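Long-range contacts in tetR-family transcriptional regulator (Streptomyces coelicolor A3, PDB 2QIB), which probably binds regulatory DNA as a dimer through an N-terminal helix-turn-helix domain and controls transcription, as TetR-family regulators do: residues A[145-149]-A[196-200]; A[74-78]-A[90-94]; A[82-86]-A[207-212]. One frame throughout, in Å; residues are numbered along the deposited sequence.

Interaction 1 (A[145-149]-A[196-200]); sequences PPARL and YDEEM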
ATOM      1  N   PRO A 145       2.575  19.277   9.142  1.00 28.52           N
ATOM      2  CA  PRO A 145       2.646  17.985   9.806  1.00 27.33           C
ATOM      3  C   PRO A 145       4.098  17.591  10.123  1.00 26.02           C
ATOM      4  O   PRO A 145       4.959  17.715   9.260  1.00 25.85           O
ATOM      5  CB  PRO A 145       2.047  17.017   8.769  1.00 27.04           C
ATOM      6  CG  PRO A 145       2.244  17.684   7.472  1.00 28.37           C
ATOM      7  CD  PRO A 145       2.069  19.162   7.764  1.00 28.78           C
ATOM      8  N   PRO A 146       4.368  17.143  11.361  1.00 25.12           N
ATOM      9  CA  PRO A 146       5.690  16.583  11.664  1.00 24.41           C
ATOM     10  C   PRO A 146       5.946  15.284  10.876  1.00 23.36           C
ATOM     11  O   PRO A 146       5.000  14.696  10.322  1.00 22.55           O
ATOM     12  CB  PRO A 146       5.600  16.268  13.157  1.00 24.35           C
ATOM     13  CG  PRO A 146       4.477  17.163  13.675  1.00 26.38           C
ATOM     14  CD  PRO A 146       3.493  17.153  12.544  1.00 25.58           C
ATOM     15  N   ALA A 147       7.204  14.837  10.834  1.00 21.66           N
ATOM     16  CA  ALA A 147       7.553  13.631  10.095  1.00 20.49           C
ATOM     17  C   ALA A 147       6.699  12.405  10.449  1.00 19.84           C
ATOM     18  O   ALA A 147       6.255  11.651   9.552  1.00 18.84           O
ATOM     19  CB  ALA A 147       9.047  13.292  10.291  1.00 21.64           C
ATOM     20  N   ARG A 148       6.508  12.199  11.748  1.00 18.94           N
ATOM     21  CA  ARG A 148       5.843  10.999  12.247  1.00 19.60           C
ATOM     22  C   ARG A 148       4.405  10.993  11.780  1.00 19.74           C
ATOM     23  O   ARG A 148       3.888   9.943  11.361  1.00 20.44           O
ATOM     24  CB  ARG A 148       5.925  10.907  13.771  1.00 19.75           C
ATOM     25  CG  ARG A 148       7.300  10.393  14.213  1.00 19.40           C
ATOM     26  CD  ARG A 148       7.543  10.496  15.712  1.00 19.72           C
ATOM     27  NE  ARG A 148       8.897   9.999  15.989  1.00 22.54           N
ATOM     28  CZ  ARG A 148      10.025  10.674  15.758  1.00 25.63           C
ATOM     29  NH1 ARG A 148       9.996  11.905  15.238  1.00 23.14           N
ATOM     30  NH2 ARG A 148      11.208  10.109  16.039  1.00 26.26           N
ATOM     31  N   LEU A 149       3.784  12.168  11.815  1.00 19.38           N
ATOM     32  CA  LEU A 149       2.391  12.295  11.383  1.00 19.46           C
ATOM     33  C   LEU A 149       2.280  12.064   9.884  1.00 19.34           C
ATOM     34  O   LEU A 149       1.366  11.355   9.418  1.00 18.55           O
ATOM     35  CB  LEU A 149       1.811  13.660  11.744  1.00 19.96           C
ATOM     36  CG  LEU A 149       0.361  13.845  11.294  1.00 20.17           C
ATOM     37  CD1 LEU A 149      -0.588  12.759  11.892  1.00 20.52           C
ATOM     38  CD2 LEU A 149      -0.116  15.246  11.692  1.00 21.75           C
ATOM     39  N   TYR A 196       6.316   6.934  20.825  1.00 29.75           N
ATOM     40  CA  TYR A 196       7.695   7.331  20.596  1.00 31.06           C
ATOM     41  C   TYR A 196       7.855   8.826  20.587  1.00 31.16           C
ATOM     42  O   TYR A 196       8.978   9.320  20.430  1.00 31.79           O
ATOM     43  CB  TYR A 196       8.144   6.786  19.229  1.00 31.32           C
ATOM     44  CG  TYR A 196       7.847   5.311  19.076  1.00 32.30           C
ATOM     45  CD1 TYR A 196       8.473   4.370  19.901  1.00 32.01           C
ATOM     46  CD2 TYR A 196       6.913   4.856  18.130  1.00 31.78           C
ATOM     47  CE1 TYR A 196       8.193   3.006  19.787  1.00 34.80           C
ATOM     48  CE2 TYR A 196       6.622   3.490  18.006  1.00 33.26           C
ATOM     49  CZ  TYR A 196       7.268   2.572  18.838  1.00 34.23           C
ATOM     50  OH  TYR A 196       6.997   1.221  18.745  1.00 35.03           O
ATOM     51  N   ASP A 197       6.733   9.540  20.722  1.00 31.25           N
ATOM     52  CA  ASP A 197       6.702  10.967  20.424  1.00 30.91           C
ATOM     53  C   ASP A 197       5.609  11.710  21.188  1.00 31.32           C
ATOM     54  O   ASP A 197       4.427  11.391  21.057  1.00 30.33           O
ATOM     55  CB  ASP A 197       6.506  11.161  18.918  1.00 31.46           C
ATOM     56  CG  ASP A 197       6.774  12.573  18.488  1.00 33.11           C
ATOM     57  OD1 ASP A 197       7.967  12.940  18.405  1.00 34.75           O
ATOM     58  OD2 ASP A 197       5.793  13.306  18.247  1.00 34.56           O
ATOM     59  N   GLU A 198       6.007  12.706  21.985  1.00 31.68           N
ATOM     60  CA  GLU A 198       5.044  13.465  22.779  1.00 32.43           C
ATOM     61  C   GLU A 198       4.144  14.329  21.906  1.00 31.92           C
ATOM     62  O   GLU A 198       2.957  14.472  22.188  1.00 31.35           O
ATOM     63  CB  GLU A 198       5.763  14.326  23.832  1.00 33.52           C
ATOM     64  CG  GLU A 198       6.565  13.516  24.862  1.00 37.40           C
ATOM     65  CD  GLU A 198       5.706  12.897  25.964  1.00 42.68           C
ATOM     66  OE1 GLU A 198       4.479  13.160  26.009  1.00 44.44           O
ATOM     67  OE2 GLU A 198       6.268  12.154  26.807  1.00 46.17           O
ATOM     68  N   GLU A 199       4.710  14.902  20.846  1.00 31.52           N
ATOM     69  CA  GLU A 199       3.928  15.713  19.924  1.00 32.38           C
ATOM     70  C   GLU A 199       2.818  14.848  19.277  1.00 31.47           C
ATOM     71  O   GLU A 199       1.636  15.242  19.218  1.00 30.76           O
ATOM     72  CB  GLU A 199       4.864  16.375  18.897  1.00 32.79           C
ATOM     73  CG  GLU A 199       4.243  17.483  18.061  1.00 34.86           C
ATOM     74  CD  GLU A 199       5.206  18.047  17.013  1.00 35.36           C
ATOM     75  OE1 GLU A 199       6.200  17.371  16.644  1.00 38.44           O
ATOM     76  OE2 GLU A 199       4.957  19.178  16.538  1.00 40.85           O
HETATM   77  N   MSE A 200       3.191  13.643  18.843  1.00 30.53           N
HETATM   78  CA  MSE A 200       2.222  12.660  18.374  1.00 29.86           C
HETATM   79  C   MSE A 200       1.201  12.279  19.471  1.00 28.02           C
HETATM   80  O   MSE A 200      -0.006  12.226  19.211  1.00 26.29           O
HETATM   81  CB  MSE A 200       2.971  11.426  17.840  1.00 31.15           C
HETATM   82  CG  MSE A 200       2.181  10.549  16.914  1.00 34.09           C
HETATM   83 SE   MSE A 200       1.477  11.479  15.287  1.00 44.32          SE
HETATM   84  CE  MSE A 200      -0.258  10.805  15.518  1.00 34.37           C
TER
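Charge comes first. Arg148 is extended (chi1 m, chi2 and chi3 t) and lays its guanidinium alongside Asp197, but the ion pair is long: Arg148 NH1 lies 3.9 Å from Asp197 OD1. That oxygen sits over a face of the guanidinium, well out of its plane, so no N-H points at it and the attraction is purely electrostatic. The stronger partner of Arg148 is Glu177 of the second subunit, which takes a salt bridge from NE.

Asp197 has a second task. It is the N-cap of helix 198-209, and its OD2 accepts from Met200 N at 2.7 Å, satisfying a free amide of the first turn. The other segment also begins a helix, with Pro146 as the N-cap residue of helix 147-168. Two helix N-termini therefore sit side by side at one end of the all-helical C-terminal domain. In TetR-family proteins this domain carries the dimer interface, and here the second subunit reaches the contact: Tyr196 OH makes a weak hydrogen bond to Thr180 of that subunit, and Arg148 packs on its Pro174.

The rest is van der Waals packing. Arg148 CD rests 3.4 Å from Asp197 CB, so the aliphatic arm of the arginine fills space as well as carrying charge. Pro146 CG approaches Glu199 OE1 to 3.4 Å at the exposed margin. Deeper in, the selenomethionine Met200 puts SE 4.1 Å from Leu149 CA, while its CE is 4.1 Å from Leu149 CD1; both side chains also touch Met190 of helix 175-194.

Interaction 2 (A[74-78]-A[90-94]); sequences DRFVE and RVMGR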
ATOM      1  N   ASP A  74     -13.146  14.185  -5.078  1.00 20.48           N
ATOM      2  CA  ASP A  74     -14.273  14.968  -4.590  1.00 21.01           C
ATOM      3  C   ASP A  74     -15.015  14.225  -3.496  1.00 20.36           C
ATOM      4  O   ASP A  74     -15.532  14.849  -2.557  1.00 19.84           O
ATOM      5  CB  ASP A  74     -15.268  15.296  -5.710  1.00 21.77           C
ATOM      6  CG  ASP A  74     -14.775  16.419  -6.601  1.00 27.11           C
ATOM      7  OD1 ASP A  74     -13.749  17.071  -6.252  1.00 30.09           O
ATOM      8  OD2 ASP A  74     -15.423  16.655  -7.649  1.00 32.89           O
ATOM      9  N   ARG A  75     -15.018  12.896  -3.587  1.00 19.84           N
ATOM     10  CA  ARG A  75     -15.671  12.071  -2.569  1.00 19.24           C
ATOM     11  C   ARG A  75     -14.982  12.175  -1.222  1.00 18.83           C
ATOM     12  O   ARG A  75     -15.589  11.867  -0.209  1.00 18.60           O
ATOM     13  CB  ARG A  75     -15.779  10.602  -3.005  1.00 18.86           C
ATOM     14  CG  ARG A  75     -16.793  10.385  -4.159  1.00 19.47           C
ATOM     15  CD  ARG A  75     -16.884   8.899  -4.498  1.00 20.80           C
ATOM     16  NE  ARG A  75     -17.501   8.702  -5.804  1.00 21.05           N
ATOM     17  CZ  ARG A  75     -18.286   7.679  -6.136  1.00 27.42           C
ATOM     18  NH1 ARG A  75     -18.635   6.750  -5.239  1.00 25.16           N
ATOM     19  NH2 ARG A  75     -18.736   7.597  -7.387  1.00 28.83           N
ATOM     20  N   PHE A  76     -13.717  12.604  -1.207  1.00 17.84           N
ATOM     21  CA  PHE A  76     -12.976  12.771   0.069  1.00 17.87           C
ATOM     22  C   PHE A  76     -13.416  13.987   0.899  1.00 18.10           C
ATOM     23  O   PHE A  76     -13.050  14.104   2.077  1.00 19.45           O
ATOM     24  CB  PHE A  76     -11.468  12.890  -0.185  1.00 17.68           C
ATOM     25  CG  PHE A  76     -10.843  11.663  -0.809  1.00 17.28           C
ATOM     26  CD1 PHE A  76     -11.384  10.395  -0.646  1.00 18.14           C
ATOM     27  CD2 PHE A  76      -9.684  11.805  -1.554  1.00 18.30           C
ATOM     28  CE1 PHE A  76     -10.753   9.271  -1.202  1.00 19.29           C
ATOM     29  CE2 PHE A  76      -9.058  10.695  -2.123  1.00 18.98           C
ATOM     30  CZ  PHE A  76      -9.604   9.435  -1.947  1.00 18.30           C
ATOM     31  N   VAL A  77     -14.173  14.898   0.283  1.00 17.58           N
ATOM     32  CA  VAL A  77     -14.520  16.150   0.937  1.00 17.88           C
ATOM     33  C   VAL A  77     -15.669  15.871   1.889  1.00 17.66           C
ATOM     34  O   VAL A  77     -16.689  15.326   1.474  1.00 18.08           O
ATOM     35  CB  VAL A  77     -14.896  17.253  -0.084  1.00 18.20           C
ATOM     36  CG1 VAL A  77     -15.305  18.529   0.669  1.00 18.82           C
ATOM     37  CG2 VAL A  77     -13.701  17.532  -1.015  1.00 19.79           C
ATOM     38  N   GLU A  78     -15.493  16.250   3.157  1.00 17.49           N
ATOM     39  CA  GLU A  78     -16.445  15.905   4.239  1.00 18.00           C
ATOM     40  C   GLU A  78     -16.418  17.041   5.257  1.00 17.99           C
ATOM     41  O   GLU A  78     -15.344  17.513   5.608  1.00 18.66           O
ATOM     42  CB  GLU A  78     -15.996  14.588   4.909  1.00 16.96           C
ATOM     43  CG  GLU A  78     -16.894  14.101   6.067  1.00 18.67           C
ATOM     44  CD  GLU A  78     -18.326  13.742   5.637  1.00 21.51           C
ATOM     45  OE1 GLU A  78     -18.549  13.377   4.466  1.00 21.81           O
ATOM     46  OE2 GLU A  78     -19.248  13.786   6.493  1.00 21.11           O
ATOM     47  N   ARG A  90     -17.834   7.975   7.059  1.00 15.61           N
ATOM     48  CA  ARG A  90     -18.667   8.432   5.927  1.00 15.58           C
ATOM     49  C   ARG A  90     -17.883   8.455   4.614  1.00 15.50           C
ATOM     50  O   ARG A  90     -18.359   7.997   3.549  1.00 16.41           O
ATOM     51  CB  ARG A  90     -19.297   9.798   6.225  1.00 15.01           C
ATOM     52  CG  ARG A  90     -20.443   9.622   7.221  1.00 17.56           C
ATOM     53  CD  ARG A  90     -21.226  10.925   7.437  1.00 19.31           C
ATOM     54  NE  ARG A  90     -20.458  11.918   8.182  1.00 18.33           N
ATOM     55  CZ  ARG A  90     -20.419  12.023   9.511  1.00 19.95           C
ATOM     56  NH1 ARG A  90     -21.078  11.161  10.294  1.00 21.23           N
ATOM     57  NH2 ARG A  90     -19.682  12.981  10.051  1.00 19.79           N
ATOM     58  N   VAL A  91     -16.654   8.980   4.694  1.00 14.94           N
ATOM     59  CA  VAL A  91     -15.801   8.982   3.505  1.00 15.07           C
ATOM     60  C   VAL A  91     -15.484   7.524   3.084  1.00 15.08           C
ATOM     61  O   VAL A  91     -15.478   7.193   1.890  1.00 15.23           O
ATOM     62  CB  VAL A  91     -14.477   9.721   3.753  1.00 14.76           C
ATOM     63  CG1 VAL A  91     -13.582   9.620   2.490  1.00 14.60           C
ATOM     64  CG2 VAL A  91     -14.745  11.180   4.112  1.00 14.99           C
HETATM   65  N   MSE A  92     -15.190   6.647   4.041  1.00 15.65           N
HETATM   66  CA  MSE A  92     -14.938   5.228   3.676  1.00 16.11           C
HETATM   67  C   MSE A  92     -16.126   4.587   2.921  1.00 16.02           C
HETATM   68  O   MSE A  92     -15.922   3.794   2.017  1.00 16.42           O
HETATM   69  CB  MSE A  92     -14.583   4.379   4.898  1.00 16.98           C
HETATM   70  CG  MSE A  92     -13.243   4.726   5.568  1.00 16.91           C
HETATM   71 SE   MSE A  92     -11.757   4.393   4.333  1.00 25.91          SE
HETATM   72  CE  MSE A  92     -11.643   6.164   3.476  1.00 20.48           C
ATOM     73  N   GLY A  93     -17.359   4.942   3.290  1.00 16.35           N
ATOM     74  CA  GLY A  93     -18.549   4.448   2.543  1.00 16.32           C
ATOM     75  C   GLY A  93     -18.487   4.861   1.087  1.00 16.80           C
ATOM     76  O   GLY A  93     -18.731   4.050   0.181  1.00 15.96           O
ATOM     77  N   ARG A  94     -18.197   6.136   0.860  1.00 16.10           N
ATOM     78  CA  ARG A  94     -18.096   6.663  -0.512  1.00 16.56           C
ATOM     79  C   ARG A  94     -16.900   6.049  -1.274  1.00 16.72           C
ATOM     80  O   ARG A  94     -16.998   5.757  -2.481  1.00 16.29           O
ATOM     81  CB  ARG A  94     -18.000   8.181  -0.478  1.00 16.42           C
ATOM     82  CG  ARG A  94     -19.325   8.844   0.049  1.00 17.51           C
ATOM     83  CD  ARG A  94     -19.399  10.325  -0.342  1.00 19.77           C
ATOM     84  NE  ARG A  94     -18.387  11.129   0.339  1.00 18.98           N
ATOM     85  CZ  ARG A  94     -18.502  11.653   1.564  1.00 19.78           C
ATOM     86  NH1 ARG A  94     -19.581  11.431   2.344  1.00 20.29           N
ATOM     87  NH2 ARG A  94     -17.512  12.385   2.030  1.00 19.30           N
TER
HETATM   88  O   HOH W   1     -18.969  15.405   8.577  1.00 22.11           O
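One arginine reads both the backbone and a side chain of the opposite segment. Arg94, on helix 84-101, donates from NE (2.9 Å) and NH2 (3.0 Å) to the carbonyl oxygen Arg75 O, in the C-terminal part of helix 57-75. The same guanidinium turns to Glu78, with Arg94 NH2 2.8 Å and NH1 3.1 Å from Glu78 OE1. Arg75 O and Glu78 OE1 both lie near the guanidinium plane, as directed bonds need.

Glu78 then uses its second oxygen on Arg90, one helical turn before Arg94: Arg90 NE to Glu78 OE2 is 2.8 Å and nearly straight. Glu78, Arg90 and Arg94 form a salt-bridge network, and water 1 adds a hydrogen-bonded link between Glu78 OE2 (2.7 Å) and Arg90 NH2 (2.9 Å).

Beneath these charges Val91 packs with CG2 3.7 Å from Glu78 CB and CG1 3.9 Å from Phe76 CD1; the phenyl ring itself goes on into helix 119-140, against Val128 and Ala132. Arg75 returns only a weak bond, NH1 to Arg94 O at 3.4 Å, since its main partners are Asp71 and Glu101.

In the TetR fold the helix corresponding to 57-75 links the DNA-binding domain to the C-terminal domain. With one carboxylate facing two arginines and a backbone carbonyl sharing the load, the chemistry implies a polar, directional joint at that helix's C-terminal end, backed by a small apolar patch.

Interaction 3 (A[82-86]-A[207-212]); sequences GPLGA and VLADEP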
ATOM      1  N   GLY A  82     -18.567  17.280  14.202  1.00 23.26           N
ATOM      2  CA  GLY A  82     -18.790  16.055  14.982  1.00 22.48           C
ATOM      3  C   GLY A  82     -17.527  15.212  15.139  1.00 21.19           C
ATOM      4  O   GLY A  82     -16.460  15.601  14.661  1.00 21.88           O
ATOM      5  N   PRO A  83     -17.648  14.033  15.779  1.00 20.34           N
ATOM      6  CA  PRO A  83     -16.472  13.182  16.065  1.00 19.77           C
ATOM      7  C   PRO A  83     -15.755  12.836  14.751  1.00 18.94           C
ATOM      8  O   PRO A  83     -16.413  12.595  13.735  1.00 19.04           O
ATOM      9  CB  PRO A  83     -17.080  11.890  16.612  1.00 18.86           C
ATOM     10  CG  PRO A  83     -18.440  12.211  17.004  1.00 22.62           C
ATOM     11  CD  PRO A  83     -18.910  13.415  16.215  1.00 20.72           C
ATOM     12  N   LEU A  84     -14.426  12.804  14.786  1.00 17.65           N
ATOM     13  CA  LEU A  84     -13.630  12.597  13.567  1.00 19.47           C
ATOM     14  C   LEU A  84     -13.820  11.205  12.985  1.00 18.06           C
ATOM     15  O   LEU A  84     -13.843  11.046  11.770  1.00 16.83           O
ATOM     16  CB  LEU A  84     -12.154  12.887  13.822  1.00 19.17           C
ATOM     17  CG  LEU A  84     -11.772  14.361  13.678  1.00 22.23           C
ATOM     18  CD1 LEU A  84     -12.329  15.183  14.835  1.00 26.17           C
ATOM     19  CD2 LEU A  84     -10.257  14.555  13.528  1.00 22.77           C
ATOM     20  N   GLY A  85     -13.953  10.204  13.853  1.00 17.41           N
ATOM     21  CA  GLY A  85     -14.097   8.816  13.388  1.00 17.67           C
ATOM     22  C   GLY A  85     -15.298   8.675  12.466  1.00 17.38           C
ATOM     23  O   GLY A  85     -15.207   8.059  11.399  1.00 16.23           O
ATOM     24  N   ALA A  86     -16.426   9.270  12.869  1.00 17.85           N
ATOM     25  CA  ALA A  86     -17.639   9.217  12.051  1.00 17.99           C
ATOM     26  C   ALA A  86     -17.479   9.901  10.688  1.00 17.49           C
ATOM     27  O   ALA A  86     -18.067   9.447   9.704  1.00 17.93           O
ATOM     28  CB  ALA A  86     -18.840   9.840  12.832  1.00 18.39           C
ATOM     29  N   VAL A 207      -7.566  14.008  19.345  1.00 25.13           N
ATOM     30  CA  VAL A 207      -8.464  13.329  18.435  1.00 25.97           C
ATOM     31  C   VAL A 207      -9.435  12.398  19.166  1.00 25.86           C
ATOM     32  O   VAL A 207     -10.649  12.450  18.950  1.00 26.58           O
ATOM     33  CB  VAL A 207      -7.676  12.581  17.327  1.00 24.92           C
ATOM     34  CG1 VAL A 207      -8.605  11.671  16.548  1.00 26.00           C
ATOM     35  CG2 VAL A 207      -7.021  13.602  16.412  1.00 25.82           C
ATOM     36  N   LEU A 208      -8.913  11.555  20.046  1.00 27.40           N
ATOM     37  CA  LEU A 208      -9.772  10.672  20.844  1.00 27.93           C
ATOM     38  C   LEU A 208     -10.690  11.365  21.882  1.00 28.34           C
ATOM     39  O   LEU A 208     -11.725  10.830  22.234  1.00 28.03           O
ATOM     40  CB  LEU A 208      -8.939   9.566  21.481  1.00 29.03           C
ATOM     41  CG  LEU A 208      -8.234   8.719  20.423  1.00 29.29           C
ATOM     42  CD1 LEU A 208      -7.183   7.822  21.067  1.00 31.35           C
ATOM     43  CD2 LEU A 208      -9.241   7.890  19.590  1.00 31.97           C
ATOM     44  N   ALA A 209     -10.332  12.568  22.333  1.00 28.82           N
ATOM     45  CA  ALA A 209     -11.201  13.336  23.241  1.00 29.15           C
ATOM     46  C   ALA A 209     -12.462  13.827  22.510  1.00 29.13           C
ATOM     47  O   ALA A 209     -13.469  14.176  23.140  1.00 30.09           O
ATOM     48  CB  ALA A 209     -10.439  14.522  23.846  1.00 29.83           C
ATOM     49  N   ASP A 210     -12.397  13.874  21.181  1.00 28.38           N
ATOM     50  CA  ASP A 210     -13.514  14.326  20.360  1.00 28.38           C
ATOM     51  C   ASP A 210     -14.498  13.200  20.033  1.00 27.97           C
ATOM     52  O   ASP A 210     -15.546  13.452  19.421  1.00 27.91           O
ATOM     53  CB  ASP A 210     -13.008  14.969  19.049  1.00 28.92           C
ATOM     54  CG  ASP A 210     -12.499  16.409  19.240  1.00 32.73           C
ATOM     55  OD1 ASP A 210     -12.784  17.031  20.283  1.00 33.21           O
ATOM     56  OD2 ASP A 210     -11.816  16.928  18.318  1.00 37.13           O
ATOM     57  N   GLU A 211     -14.152  11.967  20.403  1.00 27.33           N
ATOM     58  CA  GLU A 211     -15.057  10.834  20.243  1.00 28.43           C
ATOM     59  C   GLU A 211     -16.009  10.775  21.443  1.00 29.19           C
ATOM     60  O   GLU A 211     -15.582  11.045  22.559  1.00 29.98           O
ATOM     61  CB  GLU A 211     -14.262   9.524  20.181  1.00 28.05           C
ATOM     62  CG  GLU A 211     -13.357   9.330  18.944  1.00 25.97           C
ATOM     63  CD  GLU A 211     -14.135   9.286  17.629  1.00 26.72           C
ATOM     64  OE1 GLU A 211     -15.087   8.474  17.513  1.00 27.49           O
ATOM     65  OE2 GLU A 211     -13.763  10.048  16.710  1.00 21.20           O
ATOM     66  N   PRO A 212     -17.286  10.402  21.236  1.00 29.80           N
ATOM     67  CA  PRO A 212     -18.166  10.278  22.411  1.00 30.27           C
ATOM     68  C   PRO A 212     -17.759   9.056  23.248  1.00 30.63           C
ATOM     69  O   PRO A 212     -17.238   8.076  22.695  1.00 29.71           O
ATOM     70  CB  PRO A 212     -19.544  10.053  21.797  1.00 30.46           C
ATOM     71  CG  PRO A 212     -19.254   9.415  20.467  1.00 30.69           C
ATOM     72  CD  PRO A 212     -17.985  10.064  19.984  1.00 29.86           C
TER
HETATM   73  O   HOH W   2     -12.630  12.364  17.040  1.00 25.28           O
HETATM   74  O   HOH W   3     -16.906   8.670  15.673  1.00 25.43           O
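Glu211 shapes this contact by folding back. Its CA-to-CB bond points sideways, but successive m rotamers (chi1 -67°, chi2 -63°) curl the carboxylate onto the first turn of helix 84-101, where Glu211 OE2 accepts from Gly85 N at 2.9 Å. A CB on Gly85 would crowd that oxygen. Leu84 N is badly angled for it and instead donates a hydrogen bond to water 2 (2.9 Å), which donates to Glu211 OE2 (2.6 Å) and Val207 O (2.8 Å). Pro83, at the N-cap position, has no side-chain acceptor; Glu211 instead meets Gly85 N directly and Leu84 N through water 2.

Pro83 sets CG 3.7 Å from Pro212 CD, and its CA makes a CA-H...O contact with Asp210 O (3.5 Å). Leu84, in the m,p conformation, splays its methyls: CD1 is 3.9 Å from Asp210 OD2 and CD2 is 4.4 Å from Val207 CG2. Leu84 and Val207 both rest on Leu140, so helix 119-140 backs the junction of helices 84-101 and 198-209.

Overall arrangement
Along the chain, interactions 2 and 3 cross, their segments alternating; interaction 2 closes before interaction 1 opens, and interaction 1 falls wholly between the two segments of interaction 3. Helix 84-101 serves interactions 2 and 3, whose centres are 17 Å apart, while helix 198-209 serves interaction 1 near its start and interaction 3 near its end, 19 Å between centres. Interactions 1 and 2 lie 26 Å apart, centre to centre. The series runs from helix 57-75, which follows the DNA-binding helices, through helix 84-101 to the sequence-distant helix 198-209 and then, by interaction 1, to helix 147-168, where the second subunit comes within reach.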